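Local coordinates for methyltransferase domain-containing protein (Deinococcus radiodurans, PDB 3M33) that is of unknown function but has a methyltransferase-like domain and may transfer methyl groups, at residues Ala136-Val147 with Glu209-Gln217. Sequence-based numbering, arbitrary orientation.
With GOL (glycerol), chain K; SO4 (sulfate ion), chain I.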
ATOM      1  N   ALA A 136       3.070  19.003  -6.061  1.00 46.55           N
ATOM      2  CA  ALA A 136       2.550  17.850  -5.328  1.00 42.63           C
ATOM      3  C   ALA A 136       3.607  16.752  -5.301  1.00 43.86           C
ATOM      4  O   ALA A 136       4.488  16.722  -6.171  1.00 36.21           O
ATOM      5  CB  ALA A 136       1.285  17.339  -6.000  1.00 36.19           C
ATOM      6  N   HIS A 137       3.521  15.866  -4.305  1.00 37.68           N
ATOM      7  CA  HIS A 137       4.336  14.650  -4.262  1.00 38.81           C
ATOM      8  C   HIS A 137       3.463  13.420  -4.519  1.00 39.25           C
ATOM      9  O   HIS A 137       2.269  13.410  -4.196  1.00 37.79           O
ATOM     10  CB  HIS A 137       4.983  14.467  -2.881  1.00 36.11           C
ATOM     11  CG  HIS A 137       6.142  15.373  -2.615  1.00 39.23           C
ATOM     12  ND1 HIS A 137       6.000  16.607  -2.022  1.00 42.63           N
ATOM     13  CD2 HIS A 137       7.470  15.214  -2.831  1.00 44.13           C
ATOM     14  CE1 HIS A 137       7.186  17.178  -1.900  1.00 42.20           C
ATOM     15  NE2 HIS A 137       8.095  16.353  -2.380  1.00 43.91           N
ATOM     16  N   PHE A 138       4.063  12.368  -5.053  1.00 33.67           N
ATOM     17  CA  PHE A 138       3.398  11.069  -5.116  1.00 28.00           C
ATOM     18  C   PHE A 138       4.229  10.134  -4.250  1.00 36.82           C
ATOM     19  O   PHE A 138       5.438  10.046  -4.430  1.00 34.39           O
ATOM     20  CB  PHE A 138       3.392  10.546  -6.562  1.00 34.53           C
ATOM     21  CG  PHE A 138       3.001   9.093  -6.680  1.00 31.11           C
ATOM     22  CD1 PHE A 138       1.673   8.701  -6.555  1.00 35.17           C
ATOM     23  CD2 PHE A 138       3.958   8.120  -6.918  1.00 36.23           C
ATOM     24  CE1 PHE A 138       1.307   7.349  -6.649  1.00 34.19           C
ATOM     25  CE2 PHE A 138       3.606   6.771  -7.017  1.00 34.61           C
ATOM     26  CZ  PHE A 138       2.272   6.387  -6.880  1.00 30.39           C
ATOM     27  N   LEU A 139       3.597   9.435  -3.317  1.00 32.93           N
ATOM     28  CA  LEU A 139       4.322   8.569  -2.413  1.00 26.53           C
ATOM     29  C   LEU A 139       3.770   7.140  -2.488  1.00 32.75           C
ATOM     30  O   LEU A 139       2.563   6.922  -2.339  1.00 34.44           O
ATOM     31  CB  LEU A 139       4.240   9.104  -0.975  1.00 28.47           C
ATOM     32  CG  LEU A 139       4.835   8.211   0.115  1.00 32.38           C
ATOM     33  CD1 LEU A 139       6.332   8.057  -0.110  1.00 36.20           C
ATOM     34  CD2 LEU A 139       4.544   8.772   1.493  1.00 34.71           C
ATOM     35  N   TYR A 140       4.658   6.169  -2.694  1.00 36.47           N
ATOM     36  CA  TYR A 140       4.248   4.770  -2.885  1.00 32.20           C
ATOM     37  C   TYR A 140       5.189   3.784  -2.191  1.00 33.92           C
ATOM     38  O   TYR A 140       6.402   3.999  -2.136  1.00 35.14           O
ATOM     39  CB  TYR A 140       4.203   4.457  -4.386  1.00 31.35           C
ATOM     40  CG  TYR A 140       4.011   2.984  -4.742  1.00 31.14           C
ATOM     41  CD1 TYR A 140       2.738   2.425  -4.802  1.00 29.82           C
ATOM     42  CD2 TYR A 140       5.097   2.170  -5.054  1.00 37.83           C
ATOM     43  CE1 TYR A 140       2.546   1.088  -5.141  1.00 36.97           C
ATOM     44  CE2 TYR A 140       4.918   0.828  -5.405  1.00 36.60           C
ATOM     45  CZ  TYR A 140       3.633   0.297  -5.439  1.00 39.57           C
ATOM     46  OH  TYR A 140       3.425  -1.027  -5.764  1.00 35.65           O
ATOM     47  N   VAL A 141       4.634   2.697  -1.659  1.00 35.71           N
ATOM     48  CA  VAL A 141       5.463   1.560  -1.284  1.00 34.26           C
ATOM     49  C   VAL A 141       4.857   0.285  -1.871  1.00 38.20           C
ATOM     50  O   VAL A 141       3.652   0.050  -1.759  1.00 35.21           O
ATOM     51  CB  VAL A 141       5.708   1.428   0.247  1.00 36.21           C
ATOM     52  CG1 VAL A 141       4.411   1.168   0.995  1.00 26.66           C
ATOM     53  CG2 VAL A 141       6.706   0.276   0.517  1.00 30.96           C
ATOM     54  N   GLY A 142       5.688  -0.522  -2.528  1.00 37.04           N
ATOM     55  CA  GLY A 142       5.196  -1.710  -3.216  1.00 28.89           C
ATOM     56  C   GLY A 142       5.613  -2.936  -2.446  1.00 36.49           C
ATOM     57  O   GLY A 142       6.562  -2.870  -1.685  1.00 29.70           O
ATOM     58  N   PRO A 143       4.921  -4.064  -2.653  1.00 34.68           N
ATOM     59  CA  PRO A 143       5.144  -5.235  -1.804  1.00 36.81           C
ATOM     60  C   PRO A 143       6.282  -6.135  -2.296  1.00 39.78           C
ATOM     61  O   PRO A 143       6.359  -7.287  -1.876  1.00 40.12           O
ATOM     62  CB  PRO A 143       3.807  -5.970  -1.893  1.00 36.37           C
ATOM     63  CG  PRO A 143       3.324  -5.665  -3.291  1.00 37.15           C
ATOM     64  CD  PRO A 143       3.876  -4.300  -3.663  1.00 32.69           C
ATOM     65  N   ARG A 144       7.157  -5.615  -3.150  1.00 31.52           N
ATOM     66  CA  ARG A 144       8.284  -6.398  -3.668  1.00 36.71           C
ATOM     67  C   ARG A 144       9.472  -5.480  -3.757  1.00 37.68           C
ATOM     68  O   ARG A 144       9.308  -4.259  -3.690  1.00 35.88           O
ATOM     69  CB  ARG A 144       7.992  -6.920  -5.081  1.00 43.53           C
ATOM     70  CG  ARG A 144       7.082  -8.116  -5.150  1.00 55.98           C
ATOM     71  CD  ARG A 144       6.536  -8.293  -6.570  1.00 70.71           C
ATOM     72  NE  ARG A 144       5.075  -8.223  -6.569  1.00 86.37           N
ATOM     73  CZ  ARG A 144       4.360  -7.256  -7.141  1.00 90.44           C
ATOM     74  NH1 ARG A 144       4.965  -6.271  -7.794  1.00 89.09           N
ATOM     75  NH2 ARG A 144       3.034  -7.285  -7.070  1.00 90.32           N
ATOM     76  N   LEU A 145      10.656  -6.060  -3.956  1.00 32.91           N
ATOM     77  CA  LEU A 145      11.901  -5.294  -3.962  1.00 34.93           C
ATOM     78  C   LEU A 145      11.916  -4.229  -5.037  1.00 39.15           C
ATOM     79  O   LEU A 145      12.477  -3.150  -4.835  1.00 36.43           O
ATOM     80  CB  LEU A 145      13.116  -6.208  -4.162  1.00 35.14           C
ATOM     81  CG  LEU A 145      14.448  -5.475  -3.970  1.00 39.35           C
ATOM     82  CD1 LEU A 145      14.603  -5.036  -2.492  1.00 36.10           C
ATOM     83  CD2 LEU A 145      15.629  -6.366  -4.430  1.00 41.33           C
ATOM     84  N   ASN A 146      11.305  -4.531  -6.182  1.00 39.67           N
ATOM     85  CA  ASN A 146      11.256  -3.579  -7.296  1.00 35.79           C
ATOM     86  C   ASN A 146       9.941  -3.743  -8.044  1.00 37.74           C
ATOM     87  O   ASN A 146       9.567  -4.858  -8.415  1.00 43.47           O
ATOM     88  CB  ASN A 146      12.466  -3.777  -8.234  1.00 42.77           C
ATOM     89  CG  ASN A 146      12.535  -2.734  -9.348  1.00 53.18           C
ATOM     90  OD1 ASN A 146      12.499  -1.529  -9.095  1.00 60.89           O
ATOM     91  ND2 ASN A 146      12.637  -3.201 -10.593  1.00 51.27           N
ATOM     92  N   VAL A 147       9.224  -2.636  -8.227  1.00 33.63           N
ATOM     93  CA  VAL A 147       7.966  -2.625  -8.965  1.00 35.00           C
ATOM     94  C   VAL A 147       8.171  -1.740 -10.203  1.00 40.57           C
ATOM     95  O   VAL A 147       7.935  -0.540 -10.165  1.00 39.99           O
ATOM     96  CB  VAL A 147       6.791  -2.107  -8.092  1.00 45.50           C
ATOM     97  CG1 VAL A 147       5.485  -2.154  -8.868  1.00 40.12           C
ATOM     98  CG2 VAL A 147       6.661  -2.941  -6.816  1.00 33.84           C
ATOM     99  N   GLU A 209      10.321  -7.859   1.222  1.00 35.95           N
ATOM    100  CA  GLU A 209      10.968  -6.794   0.471  1.00 36.96           C
ATOM    101  C   GLU A 209       9.992  -5.701   0.053  1.00 36.58           C
ATOM    102  O   GLU A 209       8.831  -5.969  -0.213  1.00 35.46           O
ATOM    103  CB  GLU A 209      11.712  -7.384  -0.740  1.00 35.29           C
ATOM    104  CG  GLU A 209      12.552  -8.583  -0.351  1.00 36.30           C
ATOM    105  CD  GLU A 209      13.550  -9.013  -1.421  1.00 34.81           C
ATOM    106  OE1 GLU A 209      13.153  -9.183  -2.587  1.00 39.34           O
ATOM    107  OE2 GLU A 209      14.736  -9.172  -1.080  1.00 38.21           O
ATOM    108  N   ARG A 210      10.469  -4.461  -0.000  1.00 30.55           N
ATOM    109  CA  ARG A 210       9.611  -3.338  -0.358  1.00 37.78           C
ATOM    110  C   ARG A 210      10.338  -2.370  -1.283  1.00 36.87           C
ATOM    111  O   ARG A 210      11.556  -2.253  -1.229  1.00 34.59           O
ATOM    112  CB  ARG A 210       9.147  -2.587   0.893  1.00 35.89           C
ATOM    113  CG  ARG A 210       8.438  -3.453   1.925  1.00 25.97           C
ATOM    114  CD  ARG A 210       6.975  -3.782   1.540  1.00 26.72           C
ATOM    115  NE  ARG A 210       6.313  -4.464   2.653  1.00 34.14           N
ATOM    116  CZ  ARG A 210       6.429  -5.765   2.893  1.00 40.70           C
ATOM    117  NH1 ARG A 210       7.174  -6.510   2.082  1.00 36.10           N
ATOM    118  NH2 ARG A 210       5.828  -6.321   3.946  1.00 36.58           N
ATOM    119  N   HIS A 211       9.576  -1.676  -2.121  1.00 33.05           N
ATOM    120  CA  HIS A 211      10.121  -0.673  -3.027  1.00 32.54           C
ATOM    121  C   HIS A 211       9.440   0.656  -2.723  1.00 32.43           C
ATOM    122  O   HIS A 211       8.269   0.828  -3.037  1.00 32.28           O
ATOM    123  CB  HIS A 211       9.800  -1.078  -4.471  1.00 28.66           C
ATOM    124  CG  HIS A 211      10.372  -0.165  -5.511  1.00 32.16           C
ATOM    125  ND1 HIS A 211       9.993  -0.229  -6.838  1.00 36.89           N
ATOM    126  CD2 HIS A 211      11.308   0.809  -5.435  1.00 33.90           C
ATOM    127  CE1 HIS A 211      10.666   0.673  -7.529  1.00 38.24           C
ATOM    128  NE2 HIS A 211      11.463   1.324  -6.702  1.00 36.05           N
ATOM    129  N   LEU A 212      10.164   1.596  -2.121  1.00 34.06           N
ATOM    130  CA  LEU A 212       9.587   2.900  -1.789  1.00 32.97           C
ATOM    131  C   LEU A 212       9.934   3.920  -2.846  1.00 37.12           C
ATOM    132  O   LEU A 212      11.084   3.990  -3.281  1.00 32.92           O
ATOM    133  CB  LEU A 212      10.123   3.416  -0.452  1.00 35.02           C
ATOM    134  CG  LEU A 212       9.683   2.838   0.882  1.00 46.78           C
ATOM    135  CD1 LEU A 212      10.053   1.370   0.997  1.00 54.17           C
ATOM    136  CD2 LEU A 212      10.327   3.639   2.013  1.00 47.51           C
ATOM    137  N   VAL A 213       8.956   4.735  -3.234  1.00 30.91           N
ATOM    138  CA  VAL A 213       9.175   5.743  -4.256  1.00 32.64           C
ATOM    139  C   VAL A 213       8.490   7.041  -3.847  1.00 34.70           C
ATOM    140  O   VAL A 213       7.296   7.057  -3.555  1.00 38.68           O
ATOM    141  CB  VAL A 213       8.626   5.283  -5.648  1.00 33.83           C
ATOM    142  CG1 VAL A 213       8.721   6.393  -6.672  1.00 31.00           C
ATOM    143  CG2 VAL A 213       9.371   4.060  -6.146  1.00 33.61           C
ATOM    144  N   LEU A 214       9.256   8.121  -3.807  1.00 29.70           N
ATOM    145  CA  LEU A 214       8.687   9.451  -3.651  1.00 30.76           C
ATOM    146  C   LEU A 214       9.021  10.206  -4.929  1.00 36.08           C
ATOM    147  O   LEU A 214      10.178  10.238  -5.358  1.00 34.14           O
ATOM    148  CB  LEU A 214       9.321  10.152  -2.442  1.00 37.27           C
ATOM    149  CG  LEU A 214       8.883  11.592  -2.156  1.00 37.40           C
ATOM    150  CD1 LEU A 214       7.404  11.600  -1.815  1.00 31.90           C
ATOM    151  CD2 LEU A 214       9.681  12.185  -1.005  1.00 31.80           C
ATOM    152  N   ALA A 215       8.011  10.792  -5.553  1.00 36.40           N
ATOM    153  CA  ALA A 215       8.202  11.472  -6.828  1.00 33.52           C
ATOM    154  C   ALA A 215       7.520  12.835  -6.811  1.00 42.23           C
ATOM    155  O   ALA A 215       6.645  13.097  -5.981  1.00 35.54           O
ATOM    156  CB  ALA A 215       7.643  10.619  -7.960  1.00 31.64           C
ATOM    157  N   ARG A 216       7.917  13.701  -7.733  1.00 39.46           N
ATOM    158  CA  ARG A 216       7.271  14.988  -7.871  1.00 40.29           C
ATOM    159  C   ARG A 216       7.611  15.544  -9.250  1.00 47.68           C
ATOM    160  O   ARG A 216       8.598  15.132  -9.870  1.00 46.52           O
ATOM    161  CB  ARG A 216       7.718  15.915  -6.741  1.00 46.56           C
ATOM    162  CG  ARG A 216       8.234  17.265  -7.179  1.00 64.19           C
ATOM    163  CD  ARG A 216       9.111  17.892  -6.089  1.00 70.57           C
ATOM    164  NE  ARG A 216       8.331  18.633  -5.106  1.00 75.20           N
ATOM    165  CZ  ARG A 216       8.862  19.265  -4.064  1.00 90.60           C
ATOM    166  NH1 ARG A 216      10.176  19.228  -3.870  1.00 97.10           N
ATOM    167  NH2 ARG A 216       8.082  19.928  -3.216  1.00 91.03           N
ATOM    168  N   GLN A 217       6.786  16.445  -9.766  1.00 44.22           N
ATOM    169  CA  GLN A 217       7.135  17.051 -11.039  1.00 48.55           C
ATOM    170  C   GLN A 217       7.940  18.313 -10.793  1.00 54.40           C
ATOM    171  O   GLN A 217       7.397  19.323 -10.347  1.00 58.00           O
ATOM    172  CB  GLN A 217       5.912  17.359 -11.886  1.00 47.00           C
ATOM    173  CG  GLN A 217       6.294  17.774 -13.291  1.00 61.41           C
ATOM    174  CD  GLN A 217       5.108  17.862 -14.214  1.00 69.44           C
ATOM    175  OE1 GLN A 217       4.135  18.568 -13.934  1.00 73.92           O
ATOM    176  NE2 GLN A 217       5.178  17.142 -15.327  1.00 69.87           N
TER
HETATM  177  C1  GOL K 232       8.301 -12.538  -0.410  1.00 65.01           C
HETATM  178  O1  GOL K 232       7.248 -13.037   0.381  1.00 55.93           O
HETATM  179  C2  GOL K 232       7.940 -11.161  -0.962  1.00 69.59           C
HETATM  180  O2  GOL K 232       8.894 -10.741  -1.928  1.00 62.36           O
HETATM  181  C3  GOL K 232       7.843 -10.190   0.218  1.00 63.61           C
HETATM  182  O3  GOL K 232       7.890  -8.853  -0.223  1.00 46.52           O
HETATM  183  S   SO4 I 230       5.410  -7.833   7.193  0.50 63.78           S
HETATM  184  O1  SO4 I 230       4.737  -6.619   7.659  0.50 62.66           O
HETATM  185  O2  SO4 I 230       4.695  -8.426   6.065  0.50 59.49           O
HETATM  186  O3  SO4 I 230       6.769  -7.494   6.785  0.50 63.66           O
HETATM  187  O4  SO4 I 230       5.442  -8.811   8.273  0.50 68.43           O
HETATM  188  O   HOH W   1       4.743  17.931  -8.522  1.00 42.93           O
HETATM  189  O   HOH W   2      10.993  -9.128  -3.873  1.00 45.72           O
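His211 reaches from its strand into the loop that follows Gly142. Its CB packs against two carbonyl oxygens of that loop, 3.3 Å from Arg144 O and 3.4 Å from Leu145 O. With CG anti to the backbone N (chi1 -177°), the ring runs on past Leu145 O, 4.2 Å from CD2, and ND1 accepts a nearly straight bond from Val147 N at 2.9 Å, the donor tilted 27° from the ring plane. CE1 comes within 3.3 Å of Asn146 OD1, Val213 CG2 sits over one ring face, toward its rim, NE2 is hydrogen-bonded to Glu164 OE2, and the ring stacks with His166. A phenylalanine here would probably leave Val147 N and Glu164 without their mate and weaken the hold on the loop.

Along the strands, three antiparallel hydrogen-bonded pairs form: Phe138 with Ala215, Tyr140 with Val213, Gly142 with His211. At the far end His137 CE1 lies over the Arg216 guanidinium, 3.2 Å from NH2, the planes 34° apart.

Strand 204-216, the last, is inserted antiparallel between 136-142 and 160-173, consistent with a class I (Rossmann-like) methyltransferase sheet. Helix 36-45 covers Leu139 and Val141; helix 149-156 packs on Tyr140, Val213 and Ala215 across the sheet.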